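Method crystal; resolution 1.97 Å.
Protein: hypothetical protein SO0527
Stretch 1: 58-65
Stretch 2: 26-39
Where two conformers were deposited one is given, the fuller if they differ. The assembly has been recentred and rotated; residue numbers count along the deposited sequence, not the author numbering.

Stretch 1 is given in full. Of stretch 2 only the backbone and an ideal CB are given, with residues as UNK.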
# COMPACT_ATOMS: atom_id res chain seq x y z
N GLU A 58 -24.39 1.84 0.16
CA GLU A 58 -25.21 2.10 -1.01
C GLU A 58 -24.75 1.08 -2.06
O GLU A 58 -23.80 1.30 -2.78
CB GLU A 58 -25.03 3.54 -1.51
CG GLU A 58 -25.63 3.79 -2.93
CD GLU A 58 -27.06 3.28 -3.03
OE1 GLU A 58 -27.95 3.93 -2.44
OE2 GLU A 58 -27.29 2.21 -3.67
N PRO A 59 -25.42 -0.07 -2.11
CA PRO A 59 -24.82 -1.12 -2.93
C PRO A 59 -24.78 -0.85 -4.46
O PRO A 59 -24.09 -1.59 -5.15
CB PRO A 59 -25.64 -2.36 -2.56
CG PRO A 59 -26.25 -2.01 -1.20
CD PRO A 59 -26.62 -0.55 -1.41
N ARG A 60 -25.43 0.21 -4.94
CA ARG A 60 -25.25 0.66 -6.35
C ARG A 60 -23.96 1.45 -6.57
O ARG A 60 -23.58 1.71 -7.73
CB ARG A 60 -26.46 1.47 -6.86
CG ARG A 60 -27.69 0.61 -7.20
CD ARG A 60 -28.86 1.45 -7.68
NE ARG A 60 -30.12 0.71 -7.62
CZ ARG A 60 -31.33 1.23 -7.76
NH1 ARG A 60 -31.50 2.53 -7.98
NH2 ARG A 60 -32.39 0.44 -7.67
N ARG A 61 -23.29 1.86 -5.49
CA ARG A 61 -22.06 2.67 -5.60
C ARG A 61 -20.80 1.80 -5.74
O ARG A 61 -20.57 0.91 -4.92
CB ARG A 61 -21.91 3.58 -4.38
CG ARG A 61 -20.59 4.38 -4.34
CD ARG A 61 -20.69 5.61 -3.46
NE ARG A 61 -21.59 6.59 -4.05
CZ ARG A 61 -22.75 7.00 -3.54
NH1 ARG A 61 -23.19 6.55 -2.37
NH2 ARG A 61 -23.45 7.90 -4.23
N VAL A 62 -19.99 2.10 -6.76
CA VAL A 62 -18.72 1.42 -7.00
C VAL A 62 -17.65 2.53 -7.12
O VAL A 62 -17.87 3.51 -7.85
CB VAL A 62 -18.78 0.58 -8.30
CG1 VAL A 62 -17.59 -0.35 -8.39
CG2 VAL A 62 -20.09 -0.26 -8.35
N THR A 63 -16.52 2.39 -6.42
CA THR A 63 -15.56 3.50 -6.29
C THR A 63 -14.12 3.06 -6.49
O THR A 63 -13.68 2.07 -5.90
CB THR A 63 -15.70 4.15 -4.88
OG1 THR A 63 -17.02 4.67 -4.74
CG2 THR A 63 -14.65 5.27 -4.62
N PHE A 64 -13.38 3.80 -7.32
CA PHE A 64 -11.94 3.61 -7.45
C PHE A 64 -11.17 4.49 -6.46
O PHE A 64 -11.45 5.69 -6.32
CB PHE A 64 -11.45 3.95 -8.89
CG PHE A 64 -11.33 2.74 -9.80
CD1 PHE A 64 -10.45 1.69 -9.48
CD2 PHE A 64 -12.07 2.68 -10.98
CE1 PHE A 64 -10.34 0.58 -10.33
CE2 PHE A 64 -11.94 1.58 -11.84
CZ PHE A 64 -11.10 0.53 -11.50
N VAL A 65 -10.17 3.89 -5.83
CA VAL A 65 -9.22 4.60 -4.99
C VAL A 65 -7.86 4.45 -5.66
O VAL A 65 -7.36 3.32 -5.85
CB VAL A 65 -9.21 4.01 -3.55
CG1 VAL A 65 -7.98 4.54 -2.74
CG2 VAL A 65 -10.56 4.35 -2.86
N UNK A 26 -28.06 -2.17 -12.93
CA UNK A 26 -26.82 -2.08 -13.70
C UNK A 26 -25.56 -2.25 -12.85
O UNK A 26 -24.45 -2.05 -13.34
CB UNK A 26 -26.76 -0.73 -14.42
N UNK A 27 -25.73 -2.60 -11.57
CA UNK A 27 -24.58 -2.62 -10.66
C UNK A 27 -23.55 -3.68 -11.05
O UNK A 27 -22.36 -3.37 -11.12
CB UNK A 27 -25.05 -2.87 -9.23
N UNK A 28 -23.98 -4.92 -11.29
CA UNK A 28 -23.03 -5.97 -11.71
C UNK A 28 -22.30 -5.61 -13.00
O UNK A 28 -21.09 -5.80 -13.11
CB UNK A 28 -23.76 -7.30 -11.90
N UNK A 29 -23.04 -5.08 -13.98
CA UNK A 29 -22.43 -4.59 -15.24
C UNK A 29 -21.40 -3.47 -14.98
O UNK A 29 -20.34 -3.43 -15.60
CB UNK A 29 -23.52 -4.08 -16.18
N UNK A 30 -21.71 -2.58 -14.03
CA UNK A 30 -20.78 -1.50 -13.71
C UNK A 30 -19.50 -2.01 -13.06
O UNK A 30 -18.41 -1.59 -13.43
CB UNK A 30 -21.46 -0.48 -12.79
N UNK A 31 -19.64 -2.92 -12.09
CA UNK A 31 -18.45 -3.49 -11.42
C UNK A 31 -17.58 -4.16 -12.49
O UNK A 31 -16.37 -3.97 -12.51
CB UNK A 31 -18.84 -4.49 -10.33
N UNK A 32 -18.20 -4.95 -13.37
CA UNK A 32 -17.45 -5.62 -14.44
C UNK A 32 -16.71 -4.65 -15.38
O UNK A 32 -15.53 -4.89 -15.71
CB UNK A 32 -18.41 -6.48 -15.26
N UNK A 33 -17.38 -3.57 -15.77
CA UNK A 33 -16.82 -2.56 -16.67
C UNK A 33 -15.62 -1.87 -16.02
O UNK A 33 -14.57 -1.68 -16.67
CB UNK A 33 -17.88 -1.53 -17.05
N UNK A 34 -15.76 -1.51 -14.75
CA UNK A 34 -14.65 -0.87 -14.01
C UNK A 34 -13.52 -1.87 -13.75
O UNK A 34 -12.33 -1.53 -13.87
CB UNK A 34 -15.15 -0.29 -12.68
N UNK A 35 -13.87 -3.11 -13.39
CA UNK A 35 -12.82 -4.09 -13.10
C UNK A 35 -11.99 -4.40 -14.34
O UNK A 35 -10.80 -4.74 -14.22
CB UNK A 35 -13.43 -5.38 -12.55
N UNK A 36 -12.62 -4.29 -15.52
CA UNK A 36 -11.92 -4.58 -16.78
C UNK A 36 -10.75 -3.60 -17.02
O UNK A 36 -9.81 -3.91 -17.78
CB UNK A 36 -12.90 -4.51 -17.95
N UNK A 37 -10.80 -2.44 -16.38
CA UNK A 37 -9.76 -1.41 -16.53
C UNK A 37 -8.51 -1.68 -15.70
O UNK A 37 -7.46 -1.08 -15.93
CB UNK A 37 -10.33 -0.04 -16.14
N UNK A 38 -8.63 -2.57 -14.72
CA UNK A 38 -7.58 -2.72 -13.71
C UNK A 38 -6.24 -3.31 -14.23
O UNK A 38 -5.17 -2.74 -13.95
CB UNK A 38 -8.11 -3.61 -12.59
N UNK A 39 -6.28 -4.46 -14.94
CA UNK A 39 -5.00 -5.08 -15.33
C UNK A 39 -4.09 -4.16 -16.12
O UNK A 39 -2.90 -4.10 -15.80
CB UNK A 39 -5.27 -6.34 -16.16

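The axis of helix 27-35 runs nearly parallel to that of strand 61-65, at 11°, and the axes come within 9.1 Å. The strand turns Val-62 and Phe-64 toward it and Arg-61 and Thr-63 away, so the helix meets an apolar surface.

Position 26, the residue before the helix, has nothing of stretch 1 within 5.5 Å of its ideal CB. Many polar residues would suit; it is Lys-26, at the N-cap position, its end leading away.

At position 27 CA-to-CB points toward the turn, with the ideal CB 4.4 Å from Pro-59 O and 4.6 Å from Arg-60 CA. The space is shallow, favouring Ala, Ser, Thr or Val. Thr-27, in rotamer m, brings CG2 to 3.3 Å from Pro-59 O and OG1 to 3.4 Å from Arg-60 CG. These are packing contacts; OG1 finds its hydrogen bond elsewhere in the structure.

Positions 28 and 29 meet no side chain of stretch 1, leaving helix-forming residues of many kinds open: Glu-28 and Ala-29.

Position 30 points toward the strand, its ideal CB 4.6 Å from Val-62 CG2. A medium-sized apolar chain such as Leu, Ile or Met fits. Leu-30 places CD2 3.8 Å from Val-62 CG2.

Position 31 points sideways, yet its ideal CB lies 4.7 Å from Val-62 CG1, so Val, Ile or Leu could reach the valine. Ile-31 does so, CG1 lying 3.7 Å from Val-62 CG2.

Positions 32 and 33 are out of reach and undemanding on this side; both are alanine. Ala-33 O accepts a hydrogen bond from position 36.

Position 34 faces both strand residues, the ideal CB 3.8 Å from Phe-64 CE2 and 4.9 Å from Val-62 CG1. A forked apolar chain could serve both, with Met or Ile also plausible. Leu-34 uses its fork: CD1 is 3.7 Å from Val-62 CG1, while CD2 is 3.7 Å from Phe-64 CE2. Its carbonyl O lies 3.4 Å from Phe-64 CZ, at the ring edge.

Positions 35 and 36 point away, and small or polar residues would serve. Ala-35 begins a type I turn; Ser-36 OG donates to Ala-33 O at 2.6 Å.

Position 37 points toward Phe-64, the ideal CB 4.7 Å from CZ, inviting an apolar chain. Leu-37 touches lightly, CD1 4.4 Å from Phe-64 CE2.

Position 38 points sideways, its ideal CB 5.2 Å from Phe-64 CZ, so the chain need only extend a little to reach the ring; Ile, Leu or Met could. Ile-38 sets CG1 3.7 Å from Phe-64 CE1, at the ring edge.

Position 39 is out of reach; its phi of -56° admits proline, and Pro-39 is there.

Stretch 2, residues 26-39: KTEALIAALASLIP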
# COMPACT_ATOMS: atom_id res chain seq x y z
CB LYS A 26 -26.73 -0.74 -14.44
CG LYS A 26 -27.85 -0.48 -15.46
CD LYS A 26 -27.78 -1.47 -16.64
CE LYS A 26 -28.78 -1.13 -17.74
NZ LYS A 26 -28.68 -2.08 -18.92
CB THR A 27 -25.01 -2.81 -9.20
OG1 THR A 27 -26.01 -1.83 -8.88
CG2 THR A 27 -23.82 -2.65 -8.27
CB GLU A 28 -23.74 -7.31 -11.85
CG GLU A 28 -24.29 -7.82 -10.53
CD GLU A 28 -23.20 -8.11 -9.51
OE1 GLU A 28 -22.09 -8.53 -9.91
OE2 GLU A 28 -23.46 -7.93 -8.31
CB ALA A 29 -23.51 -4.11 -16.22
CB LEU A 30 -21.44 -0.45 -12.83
CG LEU A 30 -20.51 0.73 -12.45
CD1 LEU A 30 -20.02 1.48 -13.73
CD2 LEU A 30 -21.19 1.65 -11.46
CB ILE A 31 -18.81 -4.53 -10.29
CG1 ILE A 31 -19.66 -3.88 -9.18
CG2 ILE A 31 -17.52 -5.18 -9.69
CD1 ILE A 31 -20.39 -4.91 -8.26
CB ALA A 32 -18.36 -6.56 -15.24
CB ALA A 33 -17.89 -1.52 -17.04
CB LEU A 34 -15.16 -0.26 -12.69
CG LEU A 34 -16.08 0.98 -12.88
CD1 LEU A 34 -16.82 1.31 -11.60
CD2 LEU A 34 -15.28 2.21 -13.37
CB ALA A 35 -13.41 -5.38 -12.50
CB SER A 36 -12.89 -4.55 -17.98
OG SER A 36 -13.20 -3.20 -18.28
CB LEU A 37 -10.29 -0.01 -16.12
CG LEU A 37 -11.58 0.47 -16.80
CD1 LEU A 37 -12.05 1.79 -16.20
CD2 LEU A 37 -11.40 0.56 -18.32
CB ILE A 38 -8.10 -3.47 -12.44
CG1 ILE A 38 -9.17 -2.61 -11.75
CG2 ILE A 38 -6.94 -3.81 -11.46
CD1 ILE A 38 -9.83 -3.28 -10.55
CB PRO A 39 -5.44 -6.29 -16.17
CG PRO A 39 -6.76 -6.64 -15.58
CD PRO A 39 -7.42 -5.29 -15.37
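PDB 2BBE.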